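Putative prolyl-tRNA synthetase (Leishmania major, PDB 5XIL) probably attaches L-proline to tRNA(Pro) in an ATP-dependent reaction, this chain holding the class II synthetase core, the anticodon-binding domain and the zinc-containing C-terminal domain. Local coordinates at residues C438-M441 / E442-N445. Numbering follows the deposited sequence.
With ZN (zinc ion), chain B.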
# COMPACT_ATOMS: atom_id res chain seq x y z
N CYS A 438 17.12 39.94 -8.04
CA CYS A 438 18.46 39.83 -8.69
C CYS A 438 19.10 38.49 -8.41
O CYS A 438 20.07 38.08 -9.08
CB CYS A 438 19.41 40.97 -8.20
SG CYS A 438 19.76 40.89 -6.45
N GLY A 439 18.59 37.79 -7.40
CA GLY A 439 19.09 36.50 -7.03
C GLY A 439 19.94 36.50 -5.79
O GLY A 439 20.39 35.44 -5.34
N ALA A 440 20.19 37.67 -5.20
CA ALA A 440 21.01 37.73 -3.98
C ALA A 440 20.24 37.33 -2.74
O ALA A 440 19.13 37.81 -2.53
CB ALA A 440 21.56 39.14 -3.79
N MET A 441 20.82 36.46 -1.91
CA MET A 441 20.18 36.09 -0.64
C MET A 441 19.87 37.25 0.27
O MET A 441 18.85 37.26 0.99
CB MET A 441 21.06 35.09 0.14
CG MET A 441 20.30 34.34 1.19
SD MET A 441 21.36 33.16 2.01
CE MET A 441 21.44 31.88 0.77
N GLU A 442 20.76 38.23 0.30
CA GLU A 442 20.57 39.42 1.11
C GLU A 442 19.21 40.12 0.82
O GLU A 442 18.52 40.62 1.71
CB GLU A 442 21.72 40.40 0.82
CG GLU A 442 23.10 39.76 0.98
CD GLU A 442 23.72 39.32 -0.34
OE1 GLU A 442 24.55 40.09 -0.88
OE2 GLU A 442 23.43 38.21 -0.82
N CYS A 443 18.86 40.16 -0.46
CA CYS A 443 17.65 40.82 -0.93
C CYS A 443 16.41 40.05 -0.50
O CYS A 443 15.45 40.65 -0.01
CB CYS A 443 17.66 41.01 -2.43
SG CYS A 443 19.01 42.12 -3.06
N GLU A 444 16.47 38.74 -0.63
CA GLU A 444 15.41 37.85 -0.08
C GLU A 444 15.21 38.05 1.40
O GLU A 444 14.06 38.12 1.91
CB GLU A 444 15.78 36.39 -0.38
CG GLU A 444 14.88 35.34 0.15
CD GLU A 444 15.26 33.96 -0.40
OE1 GLU A 444 16.32 33.83 -1.11
OE2 GLU A 444 14.48 33.01 -0.13
N ASN A 445 16.30 38.16 2.13
CA ASN A 445 16.23 38.40 3.56
C ASN A 445 15.58 39.77 3.90
O ASN A 445 14.80 39.90 4.85
CB ASN A 445 17.67 38.36 4.11
CG ASN A 445 18.13 36.94 4.42
OD1 ASN A 445 17.35 36.07 4.71
ND2 ASN A 445 19.43 36.72 4.37
ZN ZN B . 18.59 42.44 -5.19
O HOH W 1 23.42 35.56 -2.54
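Glu442 has two conformers. In the one described it folds back over Ala440, the N-cap residue of helix 441-455. Its chain bends at chi2 (99°), and OE2 lies 3.6 Å from Ala440 CB, a tentative position. A water accepts from Met441 N, in the first turn, and in that conformer donates to the same OE2. Cys443 comes next. Its SG binds the zinc ion at 2.2 Å, and Cys438 SG, from the loop after strand 432-437, binds it at 2.3 Å. Cys493 SG is one of two further ligand atoms from elsewhere. SG of Cys443 lies beside its own backbone N (chi1 -64°), directed back to the loop. Its N also makes a weak bond to Ala440 O. Glu444 N reaches that oxygen weakly too, at 3.4 Å, and Trp437 NE1 is a further donor to it. The Glu444 carboxylate turns elsewhere, to Thr476 and Thr200. Asn445 N gives the regular helical bond to Met441 O, 2.9 Å long, while its OD1 takes a bond from Lys202. Ala440 N donates to Cys438 SG at 3.5 Å, an N-H to sulfur bond that would partly offset thiolate charge. Zinc thus ties the loop to the first turn of the helix within the C-terminal domain.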